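Side-chain contacts in Ceg4 (Legionella pneumophila subsp. pneumophila, PDB 6AOK), which is a HAD-like phosphotyrosine phosphatase effector that attenuates activation of eukaryotic MAPK pathways, represented here by its magnesium-binding N-terminal part: residues K182-N185 with E186-R190; T170-A173 with E174-A178. All blocks are in the same frame, centred on the assembly; numbering follows the deposited sequence. Where two conformers were deposited one is given.

Contact 1 of 2, residues K182-N185 with E186-R190; sequences KGYN and EEEIR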
ATOM      1  N   LYS A 182      -3.703   0.375  20.970  1.00 16.72           N
ATOM      2  CA  LYS A 182      -2.706   1.421  21.163  1.00 18.87           C
ATOM      3  C   LYS A 182      -3.351   2.764  21.520  1.00 20.87           C
ATOM      4  O   LYS A 182      -2.709   3.819  21.419  1.00 22.45           O
ATOM      5  CB  LYS A 182      -1.823   1.536  19.928  1.00 16.61           C
ATOM      6  CG  LYS A 182      -0.853   0.353  19.784  1.00 16.17           C
ATOM      7  CD  LYS A 182       0.269   0.407  20.878  1.00 19.22           C
ATOM      8  CE  LYS A 182       0.964  -0.964  21.095  1.00 20.89           C
ATOM      9  NZ  LYS A 182       0.070  -1.872  21.928  1.00 21.75           N
ATOM     10  N   GLY A 183      -4.591   2.739  22.014  1.00 19.41           N
ATOM     11  CA  GLY A 183      -5.190   3.918  22.594  1.00 21.06           C
ATOM     12  C   GLY A 183      -5.978   4.801  21.651  1.00 20.73           C
ATOM     13  O   GLY A 183      -6.519   5.797  22.089  1.00 24.28           O
ATOM     14  N   TYR A 184      -6.087   4.466  20.380  1.00 20.15           N
ATOM     15  CA  TYR A 184      -6.871   5.286  19.470  1.00 21.47           C
ATOM     16  C   TYR A 184      -8.349   4.943  19.586  1.00 27.14           C
ATOM     17  O   TYR A 184      -8.714   3.776  19.724  1.00 26.00           O
ATOM     18  CB  TYR A 184      -6.395   5.042  18.030  1.00 17.05           C
ATOM     19  CG  TYR A 184      -4.974   5.582  17.806  1.00 17.18           C
ATOM     20  CD1 TYR A 184      -4.768   6.921  17.545  1.00 18.26           C
ATOM     21  CD2 TYR A 184      -3.862   4.746  17.899  1.00 20.79           C
ATOM     22  CE1 TYR A 184      -3.505   7.422  17.359  1.00 18.75           C
ATOM     23  CE2 TYR A 184      -2.586   5.248  17.715  1.00 21.73           C
ATOM     24  CZ  TYR A 184      -2.426   6.597  17.451  1.00 21.70           C
ATOM     25  OH  TYR A 184      -1.172   7.139  17.289  1.00 23.28           O
ATOM     26  N   ASN A 185      -9.190   5.974  19.502  0.64 32.99           N
ATOM     27  CA  ASN A 185     -10.634   5.862  19.626  0.64 36.40           C
ATOM     28  C   ASN A 185     -11.314   6.223  18.311  0.64 36.42           C
ATOM     29  O   ASN A 185     -10.680   6.688  17.354  0.64 34.62           O
ATOM     30  CB  ASN A 185     -11.156   6.747  20.764  0.64 40.50           C
ATOM     31  CG  ASN A 185     -10.625   8.155  20.702  0.64 43.29           C
ATOM     32  OD1 ASN A 185     -10.431   8.718  19.618  0.64 43.81           O
ATOM     33  ND2 ASN A 185     -10.402   8.747  21.865  0.64 44.85           N
ATOM     34  N   GLU A 186     -12.640   6.026  18.296  1.00 37.79           N
ATOM     35  CA  GLU A 186     -13.380   5.941  17.042  1.00 36.51           C
ATOM     36  C   GLU A 186     -13.198   7.164  16.160  1.00 31.55           C
ATOM     37  O   GLU A 186     -13.042   7.027  14.956  1.00 31.84           O
ATOM     38  CB  GLU A 186     -14.854   5.719  17.345  1.00 39.70           C
ATOM     39  CG  GLU A 186     -15.701   5.660  16.134  1.00 39.34           C
ATOM     40  CD  GLU A 186     -17.153   5.822  16.487  1.00 40.65           C
ATOM     41  OE1 GLU A 186     -17.478   6.577  17.475  1.00 39.52           O
ATOM     42  OE2 GLU A 186     -17.938   5.196  15.743  1.00 41.10           O
ATOM     43  N   GLU A 187     -13.199   8.360  16.732  1.00 32.79           N
ATOM     44  CA  GLU A 187     -13.052   9.552  15.936  1.00 36.38           C
ATOM     45  C   GLU A 187     -11.653   9.744  15.414  1.00 33.08           C
ATOM     46  O   GLU A 187     -11.413  10.535  14.585  1.00 32.96           O
ATOM     47  CB  GLU A 187     -13.502  10.828  16.660  1.00 45.72           C
ATOM     48  CG  GLU A 187     -12.535  11.478  17.634  1.00 52.93           C
ATOM     49  CD  GLU A 187     -12.919  11.218  19.083  1.00 60.43           C
ATOM     50  OE1 GLU A 187     -12.630  12.056  19.955  1.00 65.32           O
ATOM     51  OE2 GLU A 187     -13.544  10.181  19.374  1.00 61.67           O
ATOM     52  N   GLU A 188     -10.687   9.028  15.977  1.00 28.53           N
ATOM     53  CA  GLU A 188      -9.343   9.065  15.439  1.00 25.28           C
ATOM     54  C   GLU A 188      -9.142   8.043  14.343  1.00 23.47           C
ATOM     55  O   GLU A 188      -8.205   8.177  13.557  1.00 26.14           O
ATOM     56  CB  GLU A 188      -8.329   8.828  16.551  1.00 29.18           C
ATOM     57  CG  GLU A 188      -8.131  10.041  17.421  1.00 34.98           C
ATOM     58  CD  GLU A 188      -7.587   9.689  18.786  1.00 40.40           C
ATOM     59  OE1 GLU A 188      -7.861   8.564  19.287  1.00 40.53           O
ATOM     60  OE2 GLU A 188      -6.909  10.558  19.382  1.00 44.77           O
ATOM     61  N   ILE A 189     -10.028   7.066  14.241  1.00 19.75           N
ATOM     62  CA  ILE A 189      -9.872   5.951  13.304  1.00 18.50           C
ATOM     63  C   ILE A 189     -10.805   6.143  12.114  1.00 17.59           C
ATOM     64  O   ILE A 189     -12.005   6.375  12.291  1.00 17.16           O
ATOM     65  CB  ILE A 189     -10.172   4.615  13.991  1.00 19.82           C
ATOM     66  CG1 ILE A 189      -9.221   4.390  15.166  1.00 19.90           C
ATOM     67  CG2 ILE A 189     -10.113   3.457  12.980  1.00 20.96           C
ATOM     68  CD1 ILE A 189      -9.666   3.333  16.154  1.00 21.71           C
ATOM     69  N   ARG A 190     -10.266   6.003  10.908  1.00 14.70           N
ATOM     70  CA  ARG A 190     -11.055   5.981   9.683  1.00 20.27           C
ATOM     71  C   ARG A 190     -10.811   4.603   9.082  1.00 16.70           C
ATOM     72  O   ARG A 190      -9.760   4.381   8.460  1.00 13.66           O
ATOM     73  CB  ARG A 190     -10.618   7.082   8.713  1.00 24.32           C
ATOM     74  CG  ARG A 190     -10.775   8.530   9.242  1.00 29.77           C
ATOM     75  CD  ARG A 190     -12.213   8.984   9.200  1.00 36.26           C
ATOM     76  NE  ARG A 190     -12.336  10.423   9.454  1.00 43.85           N
ATOM     77  CZ  ARG A 190     -12.471  10.970  10.666  1.00 51.05           C
ATOM     78  NH1 ARG A 190     -12.509  10.189  11.756  1.00 52.09           N
ATOM     79  NH2 ARG A 190     -12.591  12.300  10.795  1.00 53.27           N
TER
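Asn185 and Glu188 close a type I turn, residues 185-188, with two hydrogen bonds. The backbone N of Asn185 donates to Glu188 OE1 at 2.9 Å, and the bond is nearly straight, with an N-H...O angle of 170°. Glu188 N in turn gives a 2.7 Å bond to Asn185 O, reaching it from above the carbonyl plane. Glu188 thus grips Asn185 at both its N-H and its carbonyl. Ile189 N adds a weak 3.2 Å bond to the same oxygen, Asn185 O. The Glu188 chain can make this reach because CG lies beside its backbone N (chi1 -76°) and the rest runs extended. Tyr184 borders the carboxylate: its CD1 is 3.9 Å from Glu188 OE1, with ring and carboxylate planes 65° apart. On the apolar side, Tyr184 CB packs on Ile189 CG1 at 4.1 Å. Tyr184 OH is bonded by Ala159 N, and Arg158 makes a cation-pi contact with the ring. The turn leads from helix 169-180 into edge strand 189-192. Tyr184 and Ile189 both rest on Val179 of that helix, and Ile189 also meets Ile164 of strand 161-165.

Contact 2 of 2, residues T170-A173 with E174-A178; sequences TDYA and EMLRA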
ATOM      1  N   THR A 170     -11.149 -10.534   8.087  1.00 15.16           N
ATOM      2  CA  THR A 170     -10.307 -11.038   9.175  1.00 17.11           C
ATOM      3  C   THR A 170      -9.080 -10.159   9.379  1.00 15.56           C
ATOM      4  O   THR A 170      -8.691  -9.824  10.521  1.00 15.54           O
ATOM      5  CB  THR A 170      -9.878 -12.488   8.869  1.00 19.91           C
ATOM      6  OG1 THR A 170     -11.033 -13.323   8.824  1.00 26.37           O
ATOM      7  CG2 THR A 170      -8.973 -13.016   9.947  1.00 22.97           C
ATOM      8  N   ASP A 171      -8.423  -9.797   8.288  1.00 12.66           N
ATOM      9  CA  ASP A 171      -7.210  -8.991   8.408  1.00 12.12           C
ATOM     10  C   ASP A 171      -7.536  -7.561   8.835  1.00 10.94           C
ATOM     11  O   ASP A 171      -6.833  -6.980   9.681  1.00 10.33           O
ATOM     12  CB  ASP A 171      -6.430  -9.023   7.098  1.00 16.97           C
ATOM     13  CG  ASP A 171      -5.828 -10.417   6.811  1.00 24.42           C
ATOM     14  OD1 ASP A 171      -5.098 -10.946   7.660  1.00 25.87           O
ATOM     15  OD2 ASP A 171      -6.083 -10.973   5.729  1.00 28.45           O
ATOM     16  N   TYR A 172      -8.636  -7.000   8.317  1.00 11.12           N
ATOM     17  CA  TYR A 172      -9.106  -5.701   8.795  1.00 10.85           C
ATOM     18  C   TYR A 172      -9.291  -5.713  10.312  1.00 11.06           C
ATOM     19  O   TYR A 172      -8.783  -4.833  11.039  1.00 10.66           O
ATOM     20  CB  TYR A 172     -10.440  -5.355   8.108  1.00 11.62           C
ATOM     21  CG  TYR A 172     -11.020  -4.049   8.619  1.00 14.00           C
ATOM     22  CD1 TYR A 172     -10.676  -2.839   8.033  1.00 13.40           C
ATOM     23  CD2 TYR A 172     -11.877  -4.028   9.695  1.00 14.81           C
ATOM     24  CE1 TYR A 172     -11.193  -1.660   8.503  1.00 13.25           C
ATOM     25  CE2 TYR A 172     -12.414  -2.859  10.158  1.00 15.49           C
ATOM     26  CZ  TYR A 172     -12.071  -1.674   9.541  1.00 16.20           C
ATOM     27  OH  TYR A 172     -12.588  -0.491  10.031  1.00 18.19           O
ATOM     28  N   ALA A 173      -9.951  -6.748  10.804  1.00 11.94           N
ATOM     29  CA  ALA A 173     -10.327  -6.841  12.207  1.00 15.35           C
ATOM     30  C   ALA A 173      -9.095  -6.892  13.097  1.00 14.43           C
ATOM     31  O   ALA A 173      -9.091  -6.297  14.178  1.00 12.23           O
ATOM     32  CB  ALA A 173     -11.214  -8.077  12.427  1.00 15.96           C
ATOM     33  N   GLU A 174      -8.057  -7.621  12.662  1.00 11.60           N
ATOM     34  CA  GLU A 174      -6.752  -7.626  13.334  1.00 12.01           C
ATOM     35  C   GLU A 174      -6.107  -6.254  13.399  1.00 12.15           C
ATOM     36  O   GLU A 174      -5.585  -5.864  14.439  1.00 12.84           O
ATOM     37  CB  GLU A 174      -5.783  -8.569  12.612  1.00 12.21           C
ATOM     38  CG  GLU A 174      -6.132 -10.063  12.769  1.00 14.12           C
ATOM     39  CD  GLU A 174      -5.083 -10.917  12.062  1.00 17.27           C
ATOM     40  OE1 GLU A 174      -3.919 -10.472  11.884  1.00 15.74           O
ATOM     41  OE2 GLU A 174      -5.422 -12.055  11.714  1.00 18.66           O
HETATM   42  N   MSE A 175      -6.068  -5.532  12.298  1.00 10.08           N
HETATM   43  CA  MSE A 175      -5.466  -4.236  12.345  1.00 11.08           C
HETATM   44  C   MSE A 175      -6.239  -3.298  13.242  1.00 11.92           C
HETATM   45  O   MSE A 175      -5.680  -2.580  13.995  1.00 11.65           O
HETATM   46  CB  MSE A 175      -5.325  -3.636  10.965  1.00 13.40           C
HETATM   47  CG  MSE A 175      -4.522  -4.526  10.034  1.00 12.59           C
HETATM   48 SE   MSE A 175      -3.695  -3.556   8.531  0.57 14.54          SE
HETATM   49  CE  MSE A 175      -5.332  -3.637   7.430  1.00 17.16           C
ATOM     50  N   LEU A 176      -7.544  -3.363  13.150  1.00 11.60           N
ATOM     51  CA  LEU A 176      -8.382  -2.506  14.001  1.00 12.38           C
ATOM     52  C   LEU A 176      -8.176  -2.818  15.483  1.00 13.30           C
ATOM     53  O   LEU A 176      -8.114  -1.906  16.316  1.00 12.63           O
ATOM     54  CB  LEU A 176      -9.841  -2.700  13.615  1.00 14.23           C
ATOM     55  CG  LEU A 176     -10.799  -1.830  14.401  1.00 16.45           C
ATOM     56  CD1 LEU A 176     -10.600  -0.314  14.075  1.00 13.37           C
ATOM     57  CD2 LEU A 176     -12.244  -2.292  14.099  1.00 16.92           C
ATOM     58  N   ARG A 177      -8.077  -4.116  15.826  1.00 13.82           N
ATOM     59  CA  ARG A 177      -7.750  -4.535  17.196  1.00 18.02           C
ATOM     60  C   ARG A 177      -6.422  -3.935  17.671  1.00 12.82           C
ATOM     61  O   ARG A 177      -6.302  -3.465  18.813  1.00 13.74           O
ATOM     62  CB  ARG A 177      -7.677  -6.071  17.236  1.00 20.69           C
ATOM     63  CG  ARG A 177      -8.084  -6.714  18.527  1.00 29.80           C
ATOM     64  CD  ARG A 177      -8.970  -7.973  18.265  1.00 31.88           C
ATOM     65  NE  ARG A 177      -8.440  -8.804  17.178  1.00 33.54           N
ATOM     66  CZ  ARG A 177      -9.193  -9.371  16.226  1.00 32.14           C
ATOM     67  NH1 ARG A 177     -10.517  -9.207  16.221  1.00 36.44           N
ATOM     68  NH2 ARG A 177      -8.633 -10.092  15.271  1.00 25.43           N
ATOM     69  N   ALA A 178      -5.403  -3.969  16.803  1.00 11.97           N
ATOM     70  CA  ALA A 178      -4.082  -3.449  17.134  1.00 15.85           C
ATOM     71  C   ALA A 178      -4.121  -1.939  17.348  1.00 12.50           C
ATOM     72  O   ALA A 178      -3.498  -1.406  18.278  1.00 13.41           O
ATOM     73  CB  ALA A 178      -3.095  -3.823  16.017  1.00 16.64           C
TER
HETATM   74  O   HOH W   1      -9.516 -11.190  12.945  1.00 17.42           O
HETATM   75  O   HOH W   2      -3.147 -11.585   9.506  1.00 18.63           O
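Helix 169-180 is the crossover helix of a beta-alpha-beta unit in the HAD-like fold, and this contact runs over about two of its turns. Four i to i+4 backbone bonds join 170-173 to 174-178, from Glu174 N to Thr170 O up to Arg177 N to Ala173 O. On one flank Glu174 extends back along the helix, with CG beside its backbone N (chi1 -70°). Its OE2 comes within 4.2 Å of Asp171 OD1, a pair of like charges. Water 2 lies between the two carboxylates, 2.8 Å from Asp171 OD1 and 2.7 Å from Glu174 OE1. Further partners of the two acids are Lys113 and Ser168 for Asp171 OD2, and Phe145 N for Glu174 OE1. The Arg177 chain bends back so that one guanidinium face lies over Ala173 O. In the plane of that group, NH2 of Arg177 donates to water 1 at 2.7 Å, and the water donates to Thr170 O. On another flank Tyr172 CE2 packs on Leu176 CD2 at 4.0 Å. Tyr172, Met175 (a selenomethionine) and Leu176 lie on Ile164 of strand 161-165, while Ala178 packs against Phe145 and Val148 of helix 144-153.

How the contacts relate
The helix of contact 2 comes first in the chain, and the loop of contact 1 follows it into the next strand of the same beta-alpha-beta unit. Their centres are about 13 Å apart. They touch where Ile189 CG2 of contact 1 packs on Leu176 CD1 of contact 2, at 4.0 Å, so the start of the edge strand rests on the helix. Ile164 of strand 161-165 touches both residues. Only contact 2 approaches the metal site. The side chain of Asp171 is about 6 Å from the bound magnesium ion, which Asp18, Asp20 and Asp167 bind, and that of Met175 is about 5 Å from the side chain of Asp18. Contact 1 is a hydrogen-bonded turn at the surface, away from this site.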